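PDB 6IDP: MATE family efflux transporter from Vibrio cholerae, which probably exports drugs from the cell as a multidrug transporter of the MATE family, changing conformation in a proton-dependent way. Local coordinates for residues Q64-G68 with G144-F149; H235-P239 with N374-Y380. All blocks are in the same frame, centred on the assembly; numbering follows the deposited sequence.

In the fold
The two interactions differ in burial and in chemistry. The centre of interaction 1 lies about 11 Å from the centre of the chain, and the contact is buried. It joins helix 54-80 to helix 124-156, both in the first MatE family region, through aromatic, aliphatic and amide packing. The centre of interaction 2 lies about 16 Å from that of the chain, and the contact is only partly buried. It sets a kink in helix 226-259 against the turn between helices 360-375 and 379-435, and adds a hydrogen bond from a serine hydroxyl and a weak one from a histidine. No helix is shared, but helices 54-80 and 226-259 meet directly: Leu67 CD1 packs 3.9 Å from Met237 SD, making the contacts neighbours in a mostly helical protein.

Interaction 1 (Q64-G68 with G144-F149); sequences QVGLG and GAMLYF. With OLC ((2R)-2,3-dihydroxypropyl (9Z)-octadec-9-enoate), chain B.
Gln64 and Ala145 are matched across two nearly parallel helices, with their CA atoms 5.9 Å apart; the local axes approach to 9.9 Å at an angle of 14°. In a knob-into-hole arrangement, Gln64 fits among Gly144, Ala145, Tyr148 and Phe149. Its CG stands between the backbone N and the carbonyl carbon (chi1 78°), and from there the extended chain carries the amide across to the second helix. OE1 lies against Ala145, while NE2 comes 3.4 Å from Tyr148 CB, with amide and ring planes 48° apart. An acyl chain of bound monoolein passes on the NE2 side, its C15 being 3.3 Å from that nitrogen. The carbonyl Gln64 O, which accepts the helical bond from Gly68 N, also sits at the edge of the Phe149 ring, 3.6 Å from CE1. Leu67 CD2 covers one face of the same ring in a CH-pi contact, 3.9 Å from the centroid. A water donates to Val65 O at 3.0 Å. Between the helices themselves the evidence is for van der Waals and CH-pi attraction, so the fit of these segments probably rests on shape complementarity more than on direct polar pairing, even with the Gln64 amide in the knob.

Interaction 2 (H235-P239 with N374-Y380); sequences HIMGP and NALGKSY. With OLC ((2R)-2,3-dihydroxypropyl (9Z)-octadec-9-enoate), chain S.
Asn374 meets Ile236 in the last helical turn before a Schellman motif, with Asn374 OD1 4.1 Å from Ile236 CG2. The motif closes off helix 360-375, and Gly377, the first residue to leave helical geometry, has a positive phi of 80°, which favours glycine; its N bonds back to Asn374 O. Ile236 CD1 rests 3.6 Å from Gly377 CA. Gly377 O, at the edge of the His235 imidazole and in its plane, accepts a weak bond from NE2 at 3.4 Å, bent to 135° at the hydrogen. After Lys378, the N-cap of the next helix, Ser379 makes the main polar link: OG donates to His235 O at 2.6 Å, tilted 31° from the carbonyl plane. That carbonyl is the one a regular helix would pair with the N of residue 239, but proline has no N-H to offer; the hydroxyl thus supplies a partner at the kink of helix 226-259, where that bond is missing. The same OG also lies over one face of the His235 ring. Tyr380 closes the segment at a more exposed position, with monoolein against its backbone O. His235 CE1 approaches the edge of the Tyr380 ring, 3.5 Å from Tyr380 CE2, and a water is shared between the phenol OH and, weakly, His235 ND1. Over one ring face Pro239 CG makes a CH-pi contact, 3.9 Å from the Tyr380 centroid.

Interaction 1 (Q64-G68 with G144-F149)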
loop_
_atom_site.group_PDB
_atom_site.type_symbol
_atom_site.label_atom_id
_atom_site.label_comp_id
_atom_site.label_asym_id
_atom_site.label_seq_id
_atom_site.Cartn_x
_atom_site.Cartn_y
_atom_site.Cartn_z
ATOM N N GLN A 64 -3.113 -9.503 0.427
ATOM C CA GLN A 64 -2.122 -9.596 1.492
ATOM C C GLN A 64 -2.109 -8.336 2.361
ATOM O O GLN A 64 -1.825 -8.409 3.558
ATOM C CB GLN A 64 -0.724 -9.867 0.916
ATOM C CG GLN A 64 -0.021 -8.662 0.312
ATOM C CD GLN A 64 1.314 -9.026 -0.308
ATOM O OE1 GLN A 64 1.381 -9.818 -1.247
ATOM N NE2 GLN A 64 2.385 -8.448 0.216
ATOM N N VAL A 65 -2.424 -7.188 1.768
ATOM C CA VAL A 65 -2.491 -5.946 2.532
ATOM C C VAL A 65 -3.709 -5.977 3.454
ATOM O O VAL A 65 -3.617 -5.605 4.624
ATOM C CB VAL A 65 -2.543 -4.707 1.616
ATOM C CG1 VAL A 65 -2.954 -3.471 2.402
ATOM C CG2 VAL A 65 -1.186 -4.482 0.967
ATOM N N GLY A 66 -4.837 -6.443 2.924
ATOM C CA GLY A 66 -6.045 -6.616 3.711
ATOM C C GLY A 66 -5.845 -7.487 4.941
ATOM O O GLY A 66 -6.376 -7.186 6.011
ATOM N N LEU A 67 -5.077 -8.564 4.798
ATOM C CA LEU A 67 -4.775 -9.433 5.933
ATOM C C LEU A 67 -3.786 -8.766 6.883
ATOM O O LEU A 67 -3.878 -8.931 8.100
ATOM C CB LEU A 67 -4.226 -10.783 5.460
ATOM C CG LEU A 67 -3.818 -11.763 6.566
ATOM C CD1 LEU A 67 -4.964 -11.996 7.547
ATOM C CD2 LEU A 67 -3.340 -13.083 5.983
ATOM N N GLY A 68 -2.841 -8.015 6.327
ATOM C CA GLY A 68 -1.877 -7.287 7.135
ATOM C C GLY A 68 -2.544 -6.244 8.018
ATOM O O GLY A 68 -2.180 -6.076 9.186
ATOM N N GLY A 144 6.560 -13.450 -1.273
ATOM C CA GLY A 144 6.449 -12.054 -0.890
ATOM C C GLY A 144 5.324 -11.802 0.096
ATOM O O GLY A 144 5.471 -11.017 1.032
ATOM N N ALA A 145 4.197 -12.473 -0.120
ATOM C CA ALA A 145 3.049 -12.359 0.770
ATOM C C ALA A 145 3.391 -12.860 2.171
ATOM O O ALA A 145 3.032 -12.230 3.163
ATOM C CB ALA A 145 1.864 -13.126 0.207
ATOM N N MET A 146 4.092 -13.991 2.238
ATOM C CA MET A 146 4.484 -14.589 3.509
ATOM C C MET A 146 5.452 -13.706 4.287
ATOM O O MET A 146 5.324 -13.564 5.504
ATOM C CB MET A 146 5.115 -15.965 3.287
ATOM C CG MET A 146 4.163 -17.001 2.734
ATOM S SD MET A 146 2.671 -17.173 3.727
ATOM C CE MET A 146 3.361 -17.583 5.331
ATOM N N LEU A 147 6.428 -13.136 3.587
ATOM C CA LEU A 147 7.359 -12.202 4.209
ATOM C C LEU A 147 6.591 -11.000 4.752
ATOM O O LEU A 147 6.870 -10.517 5.849
ATOM C CB LEU A 147 8.432 -11.753 3.213
ATOM C CG LEU A 147 9.525 -10.812 3.728
ATOM C CD1 LEU A 147 10.237 -11.415 4.930
ATOM C CD2 LEU A 147 10.525 -10.487 2.629
ATOM N N TYR A 148 5.608 -10.538 3.983
ATOM C CA TYR A 148 4.781 -9.411 4.391
ATOM C C TYR A 148 3.964 -9.735 5.644
ATOM O O TYR A 148 3.773 -8.877 6.506
ATOM C CB TYR A 148 3.850 -8.983 3.251
ATOM C CG TYR A 148 3.041 -7.744 3.573
ATOM C CD1 TYR A 148 3.596 -6.478 3.444
ATOM C CD2 TYR A 148 1.725 -7.839 4.013
ATOM C CE1 TYR A 148 2.867 -5.341 3.741
ATOM C CE2 TYR A 148 0.986 -6.706 4.313
ATOM C CZ TYR A 148 1.564 -5.460 4.173
ATOM O OH TYR A 148 0.839 -4.328 4.466
ATOM N N PHE A 149 3.484 -10.972 5.740
ATOM C CA PHE A 149 2.710 -11.395 6.902
ATOM C C PHE A 149 3.584 -11.431 8.155
ATOM O O PHE A 149 3.132 -11.075 9.243
ATOM C CB PHE A 149 2.067 -12.765 6.658
ATOM C CG PHE A 149 1.087 -12.783 5.517
ATOM C CD1 PHE A 149 0.298 -11.675 5.241
ATOM C CD2 PHE A 149 0.960 -13.909 4.713
ATOM C CE1 PHE A 149 -0.603 -11.693 4.186
ATOM C CE2 PHE A 149 0.065 -13.929 3.654
ATOM C CZ PHE A 149 -0.718 -12.825 3.393
HETATM C C18 OLC B . 8.836 -7.318 1.227
HETATM C C10 OLC B . 3.367 -3.144 -0.275
HETATM C C9 OLC B . 2.962 -2.117 0.501
HETATM C C17 OLC B . 7.325 -7.390 1.193
HETATM C C11 OLC B . 2.761 -4.519 -0.103
HETATM C C8 OLC B . 1.895 -2.329 1.553
HETATM C C16 OLC B . 6.884 -8.266 0.040
HETATM C C12 OLC B . 3.516 -5.522 -0.950
HETATM C C15 OLC B . 5.552 -7.788 -0.498
HETATM C C13 OLC B . 5.002 -5.378 -0.702
HETATM C C14 OLC B . 5.747 -6.538 -1.330
HETATM O O HOH W 1 -1.291 -4.035 5.591
#

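Interaction 2 (H235-P239 with N374-Y380)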
loop_
_atom_site.group_PDB
_atom_site.type_symbol
_atom_site.label_atom_id
_atom_site.label_comp_id
_atom_site.label_asym_id
_atom_site.label_seq_id
_atom_site.Cartn_x
_atom_site.Cartn_y
_atom_site.Cartn_z
ATOM N N HIS A 235 -13.570 -9.613 10.220
ATOM C CA HIS A 235 -14.318 -8.368 10.377
ATOM C C HIS A 235 -13.555 -7.164 9.829
ATOM O O HIS A 235 -14.158 -6.193 9.370
ATOM C CB HIS A 235 -14.659 -8.135 11.850
ATOM C CG HIS A 235 -15.290 -6.804 12.119
ATOM N ND1 HIS A 235 -16.573 -6.495 11.719
ATOM C CD2 HIS A 235 -14.813 -5.700 12.742
ATOM C CE1 HIS A 235 -16.859 -5.257 12.087
ATOM N NE2 HIS A 235 -15.809 -4.753 12.709
ATOM N N ILE A 236 -12.229 -7.227 9.894
ATOM C CA ILE A 236 -11.391 -6.152 9.384
ATOM C C ILE A 236 -10.987 -6.438 7.945
ATOM O O ILE A 236 -11.077 -5.576 7.074
ATOM C CB ILE A 236 -10.109 -5.968 10.223
ATOM C CG1 ILE A 236 -10.434 -5.876 11.717
ATOM C CG2 ILE A 236 -9.339 -4.745 9.749
ATOM C CD1 ILE A 236 -10.907 -4.513 12.162
ATOM N N MET A 237 -10.550 -7.671 7.714
ATOM C CA MET A 237 -9.976 -8.080 6.441
ATOM C C MET A 237 -10.951 -7.966 5.272
ATOM O O MET A 237 -10.562 -7.573 4.169
ATOM C CB MET A 237 -9.463 -9.514 6.552
ATOM C CG MET A 237 -8.931 -10.087 5.257
ATOM S SD MET A 237 -8.239 -11.728 5.495
ATOM C CE MET A 237 -9.545 -12.499 6.446
ATOM N N GLY A 238 -12.210 -8.318 5.512
ATOM C CA GLY A 238 -13.245 -8.206 4.499
ATOM C C GLY A 238 -13.351 -6.811 3.906
ATOM O O GLY A 238 -13.064 -6.618 2.725
ATOM N N PRO A 239 -13.770 -5.829 4.723
ATOM C CA PRO A 239 -13.866 -4.432 4.284
ATOM C C PRO A 239 -12.533 -3.859 3.807
ATOM O O PRO A 239 -12.519 -3.035 2.893
ATOM C CB PRO A 239 -14.344 -3.704 5.545
ATOM C CG PRO A 239 -15.069 -4.742 6.322
ATOM C CD PRO A 239 -14.313 -6.016 6.080
ATOM N N ASN A 374 -9.422 1.560 10.799
ATOM C CA ASN A 374 -9.134 0.129 10.838
ATOM C C ASN A 374 -8.451 -0.279 12.144
ATOM O O ASN A 374 -8.772 -1.318 12.723
ATOM C CB ASN A 374 -8.256 -0.280 9.649
ATOM C CG ASN A 374 -9.044 -0.442 8.359
ATOM O OD1 ASN A 374 -10.145 -0.989 8.354
ATOM N ND2 ASN A 374 -8.473 0.029 7.254
ATOM N N ALA A 375 -7.509 0.544 12.595
ATOM C CA ALA A 375 -6.752 0.265 13.813
ATOM C C ALA A 375 -7.655 0.212 15.045
ATOM O O ALA A 375 -7.354 -0.486 16.013
ATOM C CB ALA A 375 -5.663 1.308 14.006
ATOM N N LEU A 376 -8.758 0.954 14.998
ATOM C CA LEU A 376 -9.729 0.976 16.087
ATOM C C LEU A 376 -10.802 -0.098 15.918
ATOM O O LEU A 376 -11.754 -0.156 16.689
ATOM C CB LEU A 376 -10.393 2.353 16.182
ATOM C CG LEU A 376 -9.514 3.538 16.589
ATOM C CD1 LEU A 376 -10.230 4.848 16.305
ATOM C CD2 LEU A 376 -9.128 3.442 18.062
ATOM N N GLY A 377 -10.655 -0.936 14.899
ATOM C CA GLY A 377 -11.612 -2.000 14.654
ATOM C C GLY A 377 -12.871 -1.527 13.947
ATOM O O GLY A 377 -13.837 -2.278 13.811
ATOM N N LYS A 378 -12.858 -0.276 13.497
ATOM C CA LYS A 378 -13.982 0.282 12.752
ATOM C C LYS A 378 -13.727 0.170 11.252
ATOM O O LYS A 378 -13.495 1.168 10.571
ATOM C CB LYS A 378 -14.216 1.735 13.160
ATOM C CG LYS A 378 -14.464 1.905 14.653
ATOM C CD LYS A 378 -14.496 3.367 15.055
ATOM C CE LYS A 378 -14.635 3.520 16.564
ATOM N NZ LYS A 378 -15.902 2.928 17.080
ATOM N N SER A 379 -13.776 -1.059 10.748
ATOM C CA SER A 379 -13.394 -1.337 9.367
ATOM C C SER A 379 -14.427 -0.853 8.354
ATOM O O SER A 379 -14.091 -0.571 7.208
ATOM C CB SER A 379 -13.144 -2.837 9.189
ATOM O OG SER A 379 -14.260 -3.590 9.626
ATOM N N TYR A 380 -15.683 -0.760 8.777
ATOM C CA TYR A 380 -16.739 -0.299 7.884
ATOM C C TYR A 380 -16.743 1.222 7.768
ATOM O O TYR A 380 -17.130 1.767 6.734
ATOM C CB TYR A 380 -18.104 -0.811 8.348
ATOM C CG TYR A 380 -18.279 -2.292 8.112
ATOM C CD1 TYR A 380 -18.690 -2.770 6.875
ATOM C CD2 TYR A 380 -18.020 -3.213 9.119
ATOM C CE1 TYR A 380 -18.846 -4.123 6.649
ATOM C CE2 TYR A 380 -18.174 -4.569 8.902
ATOM C CZ TYR A 380 -18.586 -5.019 7.665
ATOM O OH TYR A 380 -18.742 -6.368 7.443
HETATM C C18 OLC S . -18.008 -0.447 -2.295
HETATM C C10 OLC S . -21.928 1.520 6.066
HETATM C C9 OLC S . -21.739 2.114 7.261
HETATM C C17 OLC S . -19.102 0.303 -1.565
HETATM C C11 OLC S . -20.756 0.972 5.280
HETATM C C8 OLC S . -20.348 2.246 7.844
HETATM C C16 OLC S . -18.835 0.264 -0.076
HETATM C C12 OLC S . -21.270 0.240 4.059
HETATM C C7 OLC S . -20.300 3.436 8.777
HETATM C C15 OLC S . -19.922 1.018 0.659
HETATM C C13 OLC S . -21.095 1.111 2.834
HETATM C C6 OLC S . -21.358 3.279 9.846
HETATM C C14 OLC S . -19.797 0.753 2.144
HETATM O O HOH W 2 -17.517 -7.978 8.880
#